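Local coordinates for protein homoserine dehydrogenase (Staphylococcus aureus M1064, PDB 4PG7) that catalyses the NAD(P)-dependent interconversion of L-homoserine and L-aspartate semialdehyde by hydride transfer in the aspartic acid pathway, at residues V58-L63 with D91-I96; N25-G30 with N85-D90; E104-W109 with T122-L127. All blocks are in the same frame, centred on the assembly; numbering follows the deposited sequence.

Interaction 1: V58-L63 with D91-I96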
ATOM      1  N   VAL A  58     -15.690 -16.363 -25.777  1.00 46.61           N
ATOM      2  CA  VAL A  58     -16.230 -15.890 -27.046  1.00 46.01           C
ATOM      3  C   VAL A  58     -16.933 -14.568 -26.816  1.00 45.80           C
ATOM      4  O   VAL A  58     -17.908 -14.478 -26.048  1.00 43.14           O
ATOM      5  CB  VAL A  58     -17.213 -16.902 -27.677  1.00 47.96           C
ATOM      6  CG1 VAL A  58     -17.731 -16.397 -29.023  1.00 47.52           C
ATOM      7  CG2 VAL A  58     -16.529 -18.242 -27.873  1.00 48.82           C
ATOM      8  N   ILE A  59     -16.396 -13.541 -27.459  1.00 44.74           N
ATOM      9  CA  ILE A  59     -17.011 -12.230 -27.478  1.00 45.43           C
ATOM     10  C   ILE A  59     -18.084 -12.265 -28.553  1.00 44.61           C
ATOM     11  O   ILE A  59     -17.810 -12.084 -29.744  1.00 45.57           O
ATOM     12  CB  ILE A  59     -15.984 -11.118 -27.763  1.00 45.47           C
ATOM     13  CG1 ILE A  59     -14.863 -11.158 -26.719  1.00 46.36           C
ATOM     14  CG2 ILE A  59     -16.677  -9.770 -27.759  1.00 45.15           C
ATOM     15  CD1 ILE A  59     -13.719 -10.186 -26.970  1.00 47.26           C
ATOM     16  N   LYS A  60     -19.312 -12.510 -28.121  1.00 44.42           N
ATOM     17  CA  LYS A  60     -20.415 -12.744 -29.054  1.00 44.06           C
ATOM     18  C   LYS A  60     -21.074 -11.453 -29.537  1.00 43.22           C
ATOM     19  O   LYS A  60     -21.626 -11.423 -30.637  1.00 43.87           O
ATOM     20  CB  LYS A  60     -21.467 -13.640 -28.400  1.00 45.26           C
ATOM     21  CG  LYS A  60     -22.490 -14.158 -29.391  1.00 45.52           C
ATOM     22  CD  LYS A  60     -23.307 -15.301 -28.827  1.00 46.49           C
ATOM     23  CE  LYS A  60     -24.438 -15.661 -29.785  1.00 45.91           C
ATOM     24  NZ  LYS A  60     -25.503 -16.377 -29.051  1.00 46.91           N
ATOM     25  N   HIS A  61     -21.060 -10.410 -28.704  1.00 39.98           N
ATOM     26  CA  HIS A  61     -21.643  -9.118 -29.060  1.00 39.43           C
ATOM     27  C   HIS A  61     -20.794  -7.989 -28.469  1.00 37.98           C
ATOM     28  O   HIS A  61     -20.278  -8.100 -27.356  1.00 36.80           O
ATOM     29  CB  HIS A  61     -23.070  -8.951 -28.497  1.00 40.69           C
ATOM     30  CG  HIS A  61     -24.023 -10.055 -28.852  1.00 42.05           C
ATOM     31  ND1 HIS A  61     -24.626 -10.152 -30.086  1.00 44.58           N
ATOM     32  CD2 HIS A  61     -24.512 -11.080 -28.120  1.00 42.44           C
ATOM     33  CE1 HIS A  61     -25.415 -11.212 -30.116  1.00 44.55           C
ATOM     34  NE2 HIS A  61     -25.362 -11.795 -28.931  1.00 44.17           N
ATOM     35  N   ILE A  62     -20.686  -6.897 -29.209  1.00 37.70           N
ATOM     36  CA  ILE A  62     -20.164  -5.661 -28.680  1.00 37.69           C
ATOM     37  C   ILE A  62     -21.174  -4.558 -28.937  1.00 38.23           C
ATOM     38  O   ILE A  62     -21.535  -4.296 -30.077  1.00 39.52           O
ATOM     39  CB  ILE A  62     -18.794  -5.302 -29.289  1.00 37.68           C
ATOM     40  CG1 ILE A  62     -17.795  -6.445 -29.052  1.00 37.49           C
ATOM     41  CG2 ILE A  62     -18.260  -4.030 -28.640  1.00 37.40           C
ATOM     42  CD1 ILE A  62     -16.437  -6.270 -29.722  1.00 37.33           C
ATOM     43  N   LEU A  63     -21.672  -3.947 -27.870  1.00 39.16           N
ATOM     44  CA  LEU A  63     -22.540  -2.785 -27.997  1.00 41.33           C
ATOM     45  C   LEU A  63     -21.683  -1.552 -28.265  1.00 42.45           C
ATOM     46  O   LEU A  63     -20.748  -1.249 -27.507  1.00 39.29           O
ATOM     47  CB  LEU A  63     -23.381  -2.572 -26.732  1.00 41.66           C
ATOM     48  CG  LEU A  63     -24.389  -1.409 -26.749  1.00 42.95           C
ATOM     49  CD1 LEU A  63     -25.580  -1.725 -27.645  1.00 45.36           C
ATOM     50  CD2 LEU A  63     -24.889  -1.098 -25.343  1.00 43.65           C
ATOM     51  N   ASP A  91     -29.936 -15.428 -24.118  1.00 51.58           N
ATOM     52  CA  ASP A  91     -29.838 -16.384 -23.006  1.00 52.86           C
ATOM     53  C   ASP A  91     -28.562 -17.207 -23.043  1.00 50.18           C
ATOM     54  O   ASP A  91     -28.194 -17.823 -22.042  1.00 50.17           O
ATOM     55  CB  ASP A  91     -31.027 -17.352 -23.008  1.00 58.47           C
ATOM     56  CG  ASP A  91     -32.337 -16.676 -22.754  1.00 62.38           C
ATOM     57  OD1 ASP A  91     -33.327 -17.028 -23.436  1.00 68.16           O
ATOM     58  OD2 ASP A  91     -32.382 -15.812 -21.859  1.00 67.82           O
ATOM     59  N   SER A  92     -27.864 -17.199 -24.173  1.00 47.43           N
ATOM     60  CA  SER A  92     -26.597 -17.906 -24.262  1.00 47.77           C
ATOM     61  C   SER A  92     -25.444 -17.155 -23.612  1.00 47.76           C
ATOM     62  O   SER A  92     -24.366 -17.723 -23.451  1.00 48.09           O
ATOM     63  CB  SER A  92     -26.237 -18.196 -25.719  1.00 48.56           C
ATOM     64  OG  SER A  92     -25.716 -17.043 -26.365  1.00 47.47           O
ATOM     65  N   LEU A  93     -25.635 -15.888 -23.271  1.00 47.25           N
ATOM     66  CA  LEU A  93     -24.560 -15.123 -22.638  1.00 47.23           C
ATOM     67  C   LEU A  93     -24.386 -15.531 -21.184  1.00 46.76           C
ATOM     68  O   LEU A  93     -25.355 -15.732 -20.455  1.00 46.88           O
ATOM     69  CB  LEU A  93     -24.822 -13.626 -22.717  1.00 46.87           C
ATOM     70  CG  LEU A  93     -24.799 -13.021 -24.119  1.00 48.84           C
ATOM     71  CD1 LEU A  93     -25.018 -11.527 -24.019  1.00 49.51           C
ATOM     72  CD2 LEU A  93     -23.497 -13.312 -24.860  1.00 49.01           C
ATOM     73  N   ASP A  94     -23.129 -15.677 -20.786  1.00 46.00           N
ATOM     74  CA  ASP A  94     -22.777 -16.039 -19.418  1.00 45.54           C
ATOM     75  C   ASP A  94     -22.370 -14.802 -18.622  1.00 43.23           C
ATOM     76  O   ASP A  94     -22.667 -14.700 -17.430  1.00 42.03           O
ATOM     77  CB  ASP A  94     -21.626 -17.044 -19.456  1.00 46.12           C
ATOM     78  CG  ASP A  94     -21.964 -18.275 -20.282  1.00 48.90           C
ATOM     79  OD1 ASP A  94     -22.977 -18.932 -19.945  1.00 51.02           O
ATOM     80  OD2 ASP A  94     -21.252 -18.562 -21.280  1.00 48.34           O
ATOM     81  N   ILE A  95     -21.682 -13.874 -19.287  1.00 43.05           N
ATOM     82  CA  ILE A  95     -21.101 -12.706 -18.630  1.00 43.97           C
ATOM     83  C   ILE A  95     -21.249 -11.442 -19.475  1.00 42.95           C
ATOM     84  O   ILE A  95     -21.016 -11.461 -20.685  1.00 40.02           O
ATOM     85  CB  ILE A  95     -19.590 -12.912 -18.366  1.00 46.12           C
ATOM     86  CG1 ILE A  95     -19.326 -14.257 -17.661  1.00 48.27           C
ATOM     87  CG2 ILE A  95     -19.031 -11.748 -17.552  1.00 45.24           C
ATOM     88  CD1 ILE A  95     -17.858 -14.595 -17.487  1.00 47.15           C
ATOM     89  N   ILE A  96     -21.601 -10.339 -18.817  1.00 43.27           N
ATOM     90  CA  ILE A  96     -21.666  -9.024 -19.458  1.00 42.80           C
ATOM     91  C   ILE A  96     -20.543  -8.155 -18.896  1.00 41.66           C
ATOM     92  O   ILE A  96     -20.419  -7.987 -17.675  1.00 39.35           O
ATOM     93  CB  ILE A  96     -22.993  -8.304 -19.168  1.00 45.14           C
ATOM     94  CG1 ILE A  96     -24.191  -9.196 -19.508  1.00 47.81           C
ATOM     95  CG2 ILE A  96     -23.066  -6.987 -19.927  1.00 44.56           C
ATOM     96  CD1 ILE A  96     -24.316  -9.516 -20.961  1.00 48.12           C
TER

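Interaction 2: N25-G30 with N85-D90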
ATOM      1  N   ASN A  25     -19.562 -17.458 -23.217  1.00 46.83           N
ATOM      2  CA  ASN A  25     -20.081 -16.449 -24.132  1.00 44.48           C
ATOM      3  C   ASN A  25     -20.234 -15.120 -23.402  1.00 43.31           C
ATOM      4  O   ASN A  25     -20.909 -15.030 -22.369  1.00 44.43           O
ATOM      5  CB  ASN A  25     -21.410 -16.903 -24.716  1.00 44.87           C
ATOM      6  CG  ASN A  25     -21.248 -18.013 -25.747  1.00 45.85           C
ATOM      7  OD1 ASN A  25     -20.493 -17.881 -26.702  1.00 46.11           O
ATOM      8  ND2 ASN A  25     -21.961 -19.100 -25.557  1.00 45.74           N
ATOM      9  N   ILE A  26     -19.558 -14.096 -23.904  1.00 41.28           N
ATOM     10  CA  ILE A  26     -19.603 -12.793 -23.258  1.00 40.30           C
ATOM     11  C   ILE A  26     -20.038 -11.716 -24.240  1.00 38.88           C
ATOM     12  O   ILE A  26     -19.965 -11.888 -25.464  1.00 38.09           O
ATOM     13  CB  ILE A  26     -18.247 -12.429 -22.597  1.00 39.88           C
ATOM     14  CG1 ILE A  26     -17.198 -11.987 -23.623  1.00 40.08           C
ATOM     15  CG2 ILE A  26     -17.710 -13.606 -21.799  1.00 40.28           C
ATOM     16  CD1 ILE A  26     -15.935 -11.424 -22.978  1.00 40.00           C
ATOM     17  N   ALA A  27     -20.496 -10.611 -23.679  1.00 38.41           N
ATOM     18  CA  ALA A  27     -20.760  -9.401 -24.432  1.00 38.52           C
ATOM     19  C   ALA A  27     -20.067  -8.198 -23.780  1.00 38.58           C
ATOM     20  O   ALA A  27     -19.951  -8.118 -22.546  1.00 36.95           O
ATOM     21  CB  ALA A  27     -22.246  -9.171 -24.526  1.00 38.75           C
ATOM     22  N   LEU A  28     -19.615  -7.274 -24.625  1.00 39.58           N
ATOM     23  CA  LEU A  28     -19.024  -6.008 -24.172  1.00 41.83           C
ATOM     24  C   LEU A  28     -19.984  -4.877 -24.408  1.00 44.16           C
ATOM     25  O   LEU A  28     -20.566  -4.779 -25.493  1.00 45.63           O
ATOM     26  CB  LEU A  28     -17.767  -5.671 -24.943  1.00 43.97           C
ATOM     27  CG  LEU A  28     -16.480  -5.944 -24.220  1.00 46.32           C
ATOM     28  CD1 LEU A  28     -16.270  -7.450 -24.219  1.00 48.57           C
ATOM     29  CD2 LEU A  28     -15.341  -5.188 -24.893  1.00 47.55           C
ATOM     30  N   LEU A  29     -20.194  -4.051 -23.383  1.00 43.67           N
ATOM     31  CA  LEU A  29     -20.998  -2.855 -23.542  1.00 44.99           C
ATOM     32  C   LEU A  29     -20.020  -1.698 -23.611  1.00 47.34           C
ATOM     33  O   LEU A  29     -19.476  -1.284 -22.579  1.00 46.46           O
ATOM     34  CB  LEU A  29     -21.990  -2.692 -22.387  1.00 44.85           C
ATOM     35  CG  LEU A  29     -22.914  -3.866 -22.072  1.00 46.04           C
ATOM     36  CD1 LEU A  29     -23.803  -3.513 -20.900  1.00 46.94           C
ATOM     37  CD2 LEU A  29     -23.766  -4.230 -23.285  1.00 47.62           C
ATOM     38  N   GLY A  30     -19.777  -1.210 -24.827  1.00 47.10           N
ATOM     39  CA  GLY A  30     -18.840  -0.110 -25.066  1.00 48.20           C
ATOM     40  C   GLY A  30     -17.527  -0.573 -25.673  1.00 48.02           C
ATOM     41  O   GLY A  30     -17.063  -1.676 -25.406  1.00 48.29           O
ATOM     42  N   ASN A  85     -30.766  -4.464 -26.041  1.00 48.96           N
ATOM     43  CA  ASN A  85     -31.707  -5.572 -25.831  1.00 49.23           C
ATOM     44  C   ASN A  85     -31.316  -6.849 -26.541  1.00 48.32           C
ATOM     45  O   ASN A  85     -31.640  -7.946 -26.084  1.00 49.10           O
ATOM     46  CB  ASN A  85     -33.109  -5.141 -26.243  1.00 51.81           C
ATOM     47  CG  ASN A  85     -33.666  -4.104 -25.312  1.00 52.56           C
ATOM     48  OD1 ASN A  85     -33.385  -4.124 -24.118  1.00 53.21           O
ATOM     49  ND2 ASN A  85     -34.452  -3.187 -25.850  1.00 55.10           N
ATOM     50  N   GLU A  86     -30.623  -6.709 -27.659  1.00 46.03           N
ATOM     51  CA  GLU A  86     -30.087  -7.856 -28.354  1.00 46.53           C
ATOM     52  C   GLU A  86     -29.116  -8.621 -27.458  1.00 45.62           C
ATOM     53  O   GLU A  86     -28.997  -9.848 -27.543  1.00 44.15           O
ATOM     54  CB  GLU A  86     -29.403  -7.407 -29.648  1.00 47.36           C
ATOM     55  CG  GLU A  86     -28.848  -8.556 -30.476  1.00 48.70           C
ATOM     56  CD  GLU A  86     -28.526  -8.165 -31.912  1.00 50.56           C
ATOM     57  OE1 GLU A  86     -28.357  -6.959 -32.204  1.00 50.06           O
ATOM     58  OE2 GLU A  86     -28.474  -9.083 -32.758  1.00 52.80           O
ATOM     59  N   ILE A  87     -28.423  -7.889 -26.597  1.00 42.58           N
ATOM     60  CA  ILE A  87     -27.493  -8.490 -25.674  1.00 42.88           C
ATOM     61  C   ILE A  87     -28.225  -8.967 -24.424  1.00 44.38           C
ATOM     62  O   ILE A  87     -27.993 -10.075 -23.960  1.00 43.39           O
ATOM     63  CB  ILE A  87     -26.368  -7.488 -25.291  1.00 41.76           C
ATOM     64  CG1 ILE A  87     -25.444  -7.271 -26.479  1.00 41.55           C
ATOM     65  CG2 ILE A  87     -25.580  -7.989 -24.101  1.00 40.58           C
ATOM     66  CD1 ILE A  87     -24.545  -6.053 -26.355  1.00 41.73           C
ATOM     67  N   LEU A  88     -29.100  -8.132 -23.872  1.00 46.56           N
ATOM     68  CA  LEU A  88     -29.779  -8.469 -22.619  1.00 48.46           C
ATOM     69  C   LEU A  88     -30.734  -9.663 -22.786  1.00 50.47           C
ATOM     70  O   LEU A  88     -30.988 -10.387 -21.828  1.00 51.19           O
ATOM     71  CB  LEU A  88     -30.528  -7.257 -22.051  1.00 48.30           C
ATOM     72  CG  LEU A  88     -29.653  -6.054 -21.667  1.00 47.94           C
ATOM     73  CD1 LEU A  88     -30.494  -4.834 -21.319  1.00 48.09           C
ATOM     74  CD2 LEU A  88     -28.720  -6.404 -20.524  1.00 47.85           C
ATOM     75  N   ASN A  89     -31.254  -9.864 -23.985  1.00 50.53           N
ATOM     76  CA  ASN A  89     -32.161 -10.985 -24.228  1.00 54.03           C
ATOM     77  C   ASN A  89     -31.464 -12.254 -24.711  1.00 54.12           C
ATOM     78  O   ASN A  89     -32.137 -13.255 -24.984  1.00 56.71           O
ATOM     79  CB  ASN A  89     -33.251 -10.576 -25.227  1.00 56.40           C
ATOM     80  CG  ASN A  89     -34.179  -9.508 -24.671  1.00 58.53           C
ATOM     81  OD1 ASN A  89     -34.252  -9.304 -23.464  1.00 60.42           O
ATOM     82  ND2 ASN A  89     -34.860  -8.798 -25.555  1.00 59.76           N
ATOM     83  N   ASP A  90     -30.136 -12.230 -24.832  1.00 50.51           N
ATOM     84  CA  ASP A  90     -29.417 -13.394 -25.348  1.00 49.90           C
ATOM     85  C   ASP A  90     -29.132 -14.362 -24.206  1.00 50.46           C
ATOM     86  O   ASP A  90     -28.187 -14.155 -23.433  1.00 45.13           O
ATOM     87  CB  ASP A  90     -28.117 -12.969 -26.044  1.00 47.95           C
ATOM     88  CG  ASP A  90     -27.425 -14.126 -26.757  1.00 48.58           C
ATOM     89  OD1 ASP A  90     -27.715 -15.306 -26.442  1.00 47.28           O
ATOM     90  OD2 ASP A  90     -26.603 -13.859 -27.654  1.00 49.24           O
TER

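Interaction 3: E104-W109 with T122-L127. With ACT (acetate ion), chain C.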
ATOM      1  N   GLU A 104     -27.358   6.575 -16.226  1.00 53.57           N
ATOM      2  CA  GLU A 104     -28.561   6.267 -16.961  1.00 56.84           C
ATOM      3  C   GLU A 104     -28.254   6.326 -18.452  1.00 58.56           C
ATOM      4  O   GLU A 104     -27.662   7.294 -18.924  1.00 60.56           O
ATOM      5  CB  GLU A 104     -29.667   7.239 -16.563  1.00 61.79           C
ATOM      6  CG  GLU A 104     -29.895   7.277 -15.059  1.00 66.23           C
ATOM      7  CD  GLU A 104     -30.837   8.381 -14.622  1.00 72.39           C
ATOM      8  OE1 GLU A 104     -30.683   8.861 -13.475  1.00 77.62           O
ATOM      9  OE2 GLU A 104     -31.716   8.776 -15.415  1.00 76.29           O
ATOM     10  N   PRO A 105     -28.620   5.270 -19.198  1.00 56.67           N
ATOM     11  CA  PRO A 105     -29.378   4.090 -18.782  1.00 56.40           C
ATOM     12  C   PRO A 105     -28.520   2.906 -18.283  1.00 54.64           C
ATOM     13  O   PRO A 105     -29.060   1.820 -18.030  1.00 53.30           O
ATOM     14  CB  PRO A 105     -30.087   3.695 -20.077  1.00 57.84           C
ATOM     15  CG  PRO A 105     -29.120   4.082 -21.151  1.00 57.41           C
ATOM     16  CD  PRO A 105     -28.237   5.182 -20.617  1.00 56.48           C
ATOM     17  N   THR A 106     -27.212   3.121 -18.127  1.00 50.15           N
ATOM     18  CA  THR A 106     -26.262   2.027 -17.917  1.00 47.64           C
ATOM     19  C   THR A 106     -26.569   1.150 -16.707  1.00 45.51           C
ATOM     20  O   THR A 106     -26.512  -0.078 -16.803  1.00 43.89           O
ATOM     21  CB  THR A 106     -24.831   2.568 -17.770  1.00 47.01           C
ATOM     22  OG1 THR A 106     -24.564   3.459 -18.852  1.00 45.47           O
ATOM     23  CG2 THR A 106     -23.802   1.448 -17.794  1.00 46.84           C
ATOM     24  N   VAL A 107     -26.890   1.767 -15.576  1.00 42.48           N
ATOM     25  CA  VAL A 107     -27.178   0.995 -14.363  1.00 43.66           C
ATOM     26  C   VAL A 107     -28.394   0.071 -14.547  1.00 44.69           C
ATOM     27  O   VAL A 107     -28.372  -1.071 -14.088  1.00 44.56           O
ATOM     28  CB  VAL A 107     -27.340   1.898 -13.119  1.00 42.82           C
ATOM     29  CG1 VAL A 107     -27.867   1.100 -11.937  1.00 44.45           C
ATOM     30  CG2 VAL A 107     -25.999   2.506 -12.755  1.00 42.56           C
ATOM     31  N   ASP A 108     -29.427   0.558 -15.224  1.00 46.51           N
ATOM     32  CA  ASP A 108     -30.603  -0.271 -15.530  1.00 49.83           C
ATOM     33  C   ASP A 108     -30.250  -1.471 -16.418  1.00 48.16           C
ATOM     34  O   ASP A 108     -30.793  -2.558 -16.226  1.00 48.17           O
ATOM     35  CB  ASP A 108     -31.707   0.562 -16.190  1.00 53.95           C
ATOM     36  CG  ASP A 108     -32.375   1.539 -15.220  1.00 59.85           C
ATOM     37  OD1 ASP A 108     -32.398   1.278 -13.983  1.00 62.92           O
ATOM     38  OD2 ASP A 108     -32.889   2.575 -15.701  1.00 65.77           O
ATOM     39  N   TRP A 109     -29.331  -1.275 -17.364  1.00 45.67           N
ATOM     40  CA  TRP A 109     -28.830  -2.376 -18.167  1.00 45.32           C
ATOM     41  C   TRP A 109     -28.228  -3.443 -17.274  1.00 45.23           C
ATOM     42  O   TRP A 109     -28.469  -4.636 -17.466  1.00 45.03           O
ATOM     43  CB  TRP A 109     -27.756  -1.917 -19.158  1.00 44.95           C
ATOM     44  CG  TRP A 109     -28.230  -0.958 -20.188  1.00 44.10           C
ATOM     45  CD1 TRP A 109     -29.512  -0.614 -20.458  1.00 45.34           C
ATOM     46  CD2 TRP A 109     -27.413  -0.249 -21.121  1.00 43.57           C
ATOM     47  NE1 TRP A 109     -29.548   0.276 -21.501  1.00 46.59           N
ATOM     48  CE2 TRP A 109     -28.270   0.521 -21.921  1.00 44.33           C
ATOM     49  CE3 TRP A 109     -26.032  -0.171 -21.339  1.00 43.38           C
ATOM     50  CZ2 TRP A 109     -27.801   1.355 -22.937  1.00 44.99           C
ATOM     51  CZ3 TRP A 109     -25.564   0.666 -22.348  1.00 43.70           C
ATOM     52  CH2 TRP A 109     -26.449   1.412 -23.137  1.00 42.71           C
ATOM     53  N   THR A 122     -17.783  -4.714 -14.439  1.00 40.89           N
ATOM     54  CA  THR A 122     -17.874  -3.319 -14.846  1.00 41.84           C
ATOM     55  C   THR A 122     -16.619  -2.522 -14.499  1.00 39.84           C
ATOM     56  O   THR A 122     -16.019  -2.712 -13.432  1.00 40.22           O
ATOM     57  CB  THR A 122     -19.104  -2.630 -14.240  1.00 42.71           C
ATOM     58  OG1 THR A 122     -19.145  -1.277 -14.686  1.00 43.61           O
ATOM     59  CG2 THR A 122     -19.102  -2.666 -12.690  1.00 44.25           C
ATOM     60  N   ALA A 123     -16.242  -1.628 -15.406  1.00 38.96           N
ATOM     61  CA  ALA A 123     -15.166  -0.658 -15.169  1.00 38.56           C
ATOM     62  C   ALA A 123     -15.722   0.757 -15.254  1.00 38.44           C
ATOM     63  O   ALA A 123     -14.996   1.712 -15.537  1.00 38.92           O
ATOM     64  CB  ALA A 123     -14.068  -0.844 -16.192  1.00 38.51           C
ATOM     65  N   ASN A 124     -17.024   0.876 -15.009  1.00 40.59           N
ATOM     66  CA  ASN A 124     -17.745   2.129 -15.135  1.00 41.28           C
ATOM     67  C   ASN A 124     -17.299   3.142 -14.064  1.00 43.22           C
ATOM     68  O   ASN A 124     -17.569   2.961 -12.877  1.00 39.76           O
ATOM     69  CB  ASN A 124     -19.224   1.815 -15.004  1.00 41.78           C
ATOM     70  CG  ASN A 124     -20.125   3.006 -15.236  1.00 42.26           C
ATOM     71  OD1 ASN A 124     -19.786   4.155 -14.924  1.00 39.48           O
ATOM     72  ND2 ASN A 124     -21.314   2.728 -15.775  1.00 41.02           N
ATOM     73  N   LYS A 125     -16.633   4.208 -14.506  1.00 45.01           N
ATOM     74  CA  LYS A 125     -16.019   5.194 -13.597  1.00 46.67           C
ATOM     75  C   LYS A 125     -17.011   6.155 -12.989  1.00 43.86           C
ATOM     76  O   LYS A 125     -16.650   6.921 -12.102  1.00 43.84           O
ATOM     77  CB  LYS A 125     -14.957   6.021 -14.328  1.00 48.88           C
ATOM     78  CG  LYS A 125     -13.796   5.208 -14.870  1.00 55.08           C
ATOM     79  CD  LYS A 125     -13.042   4.496 -13.754  1.00 60.09           C
ATOM     80  CE  LYS A 125     -11.689   3.988 -14.239  1.00 64.23           C
ATOM     81  NZ  LYS A 125     -10.850   3.505 -13.108  1.00 68.36           N
ATOM     82  N   ASP A 126     -18.246   6.136 -13.470  1.00 41.39           N
ATOM     83  CA  ASP A 126     -19.272   7.030 -12.957  1.00 41.90           C
ATOM     84  C   ASP A 126     -20.086   6.421 -11.823  1.00 41.66           C
ATOM     85  O   ASP A 126     -20.876   7.127 -11.205  1.00 40.54           O
ATOM     86  CB  ASP A 126     -20.197   7.458 -14.091  1.00 44.36           C
ATOM     87  CG  ASP A 126     -19.442   8.059 -15.256  1.00 47.12           C
ATOM     88  OD1 ASP A 126     -18.604   8.948 -15.020  1.00 48.36           O
ATOM     89  OD2 ASP A 126     -19.667   7.632 -16.415  1.00 50.97           O
ATOM     90  N   LEU A 127     -19.930   5.117 -11.571  1.00 41.46           N
ATOM     91  CA  LEU A 127     -20.659   4.445 -10.481  1.00 42.69           C
ATOM     92  C   LEU A 127     -20.236   4.998  -9.119  1.00 41.48           C
ATOM     93  O   LEU A 127     -19.050   5.180  -8.847  1.00 39.34           O
ATOM     94  CB  LEU A 127     -20.391   2.939 -10.467  1.00 44.06           C
ATOM     95  CG  LEU A 127     -21.219   1.942 -11.299  1.00 46.79           C
ATOM     96  CD1 LEU A 127     -22.310   2.554 -12.178  1.00 46.45           C
ATOM     97  CD2 LEU A 127     -20.333   0.915 -11.960  1.00 45.52           C
TER
HETATM   98  C   ACT C 501     -15.745   3.789 -18.754  1.00 45.32           C
HETATM   99  O   ACT C 501     -14.919   2.852 -18.631  1.00 50.18           O
HETATM  100  OXT ACT C 501     -16.413   4.194 -17.791  1.00 48.21           O
HETATM  101  CH3 ACT C 501     -15.911   4.488 -20.071  1.00 45.59           C

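Interaction 1: V58-L63 with D91-I96
Lys60 and Leu93 mark the nearest backbone approach, their CA atoms 8.0 Å apart, between strand 55-63 and the loop that leads into strand 95-98. These two strands of the parallel, Rossmann-type sheet are not neighbours; strand 22-29 runs between them, so the contact is made by side chains reaching past it. Leu93 supplies the apolar part. Its CD2 lies 4.1 Å from His61 CD2, at the edge of the imidazole and near its plane, and equally close to Lys60 CB. Lys60 CG sits over one face of the same ring near its rim, 3.7 Å above the plane. The lysine itself is stretched out, with CG anti to N (chi1 -168°) and no bend beyond, and this carries the amine along to the loop. Asp90 organises the polar end: its OD2 takes both the Lys60 NZ salt bridge and a hydrogen bond with His61 NE2, while its OD1 pairs with Ser92 OG. His61 ND1 meets His79, so both ring nitrogens have partners and the imidazole's rotation is fixed. Ser92 turns its hydroxyl between its own N and carbonyl carbon (chi1 78°), where Lys60 NZ donates to Ser92 OG across 2.8 Å.

Interaction 2: N25-G30 with N85-D90
Ala27, in strand 22-29, and Ile87, in the short helix 84-88, bring the two backbones together, with their CA atoms 6.9 Å apart. Such a close approach is possible because the strand offers a methyl group at this point. The setting is a Rossmann-type fold: strand 22-29 lies inside the parallel sheet, between strands 55-63 and 95-98, and the helix sits against one face of it. Alternation along the strand decides who takes part. Ala27 and Leu29 serve the helix, whereas Ile26 and Leu28 belong to the other face, where they meet Ile42 and Val39 of helix 33-53.

On the helix side Ile87 makes every close contact, and its two branches divide the work. With CG1 anti to the carbonyl carbon (chi1 -71°) and CG2 anti to N, the branches spread along the strand. Ile87 CG2 presses on Ala27 CB at 3.6 Å. The longer arm continues extended (chi2 164°) toward Leu29, whose side chain runs past it in the opposite direction, and Ile87 CD1 meets Leu29 CD2 at 3.7 Å. The isoleucine is enclosed further by His61 and Leu63 of one adjacent strand, by Ile96 of the other and by Leu93, so its side chain is packed between helix and sheet.

The strand ends at Leu29, and Gly30 follows with a positive phi of 105° that suits a residue without a beta carbon; it opens a GxGxxG sequence consistent with the dinucleotide-binding turn of this fold. The helix, for its part, ends after Leu88. Asn89 N still donates to Asn85 O at 2.9 Å, but the next amide bonds only three residues back, Asp90 N to Ile87 O at 3.2 Å.

Interaction 3: E104-W109 with T122-L127
Thr106 and Asn124 each swing one branch anti to its own N, CG2 in the threonine and CG in the asparagine (chi1 -175°), and the two side chains meet from opposite directions. Thr106 CG2 comes to 3.5 Å from Asn124 ND2, a packing contact, since the polar atoms are engaged with other partners: Thr106 OG1 with Gly101 O, Asn124 ND2 with Gly102 O and Glu98 OE1. Beside this pair, Leu127 holds CD1 almost eclipsed with CA (chi2 2°), an unfavourable torsion that lets Leu127 CD1 lie 3.7 Å from Val107 CG2 as the side chains cross.

The asparagine amide is gripped at both ends. Asn124 OD1 accepts from Asp126 N at 2.9 Å, with the donor in the carbonyl plane and a C=O...N angle of 155°, closing an Asx turn. Just before it, Asn124 N gives its hydrogen to Thr122 OG1 at 3.0 Å, an ST turn. Lys125 N points instead to an acetate, OXT at 3.3 Å, probably from the crystallisation liquor. Overall, the start of crossover helix 106-115 packs on the turn that follows strand 119-122, at the C-terminal ends of the parallel strands, where Rossmann-type folds characteristically bind their nucleotide.

Overall arrangement
From the N terminus, strand 22-29 supplies the first half of interaction 2, strand 55-63 the first half of interaction 1; helix 84-88 then closes the former and 91-96 the latter. The two therefore cross along the chain, and with centres about 5 Å apart they share one face of the parallel sheet, joined there by Leu93 packing on Ile87 and by the Asp90-His61 bond, and within the sheet by the backbone bond of Val58 with Ile26. Interaction 3 follows in series and closes a short loop, the helix-to-strand half of the beta-alpha-beta crossover between strands 95-98 and 119-122. Trp109 bridges the groups: its ring touches Leu63 and Leu29, linking this helix to the earlier strands.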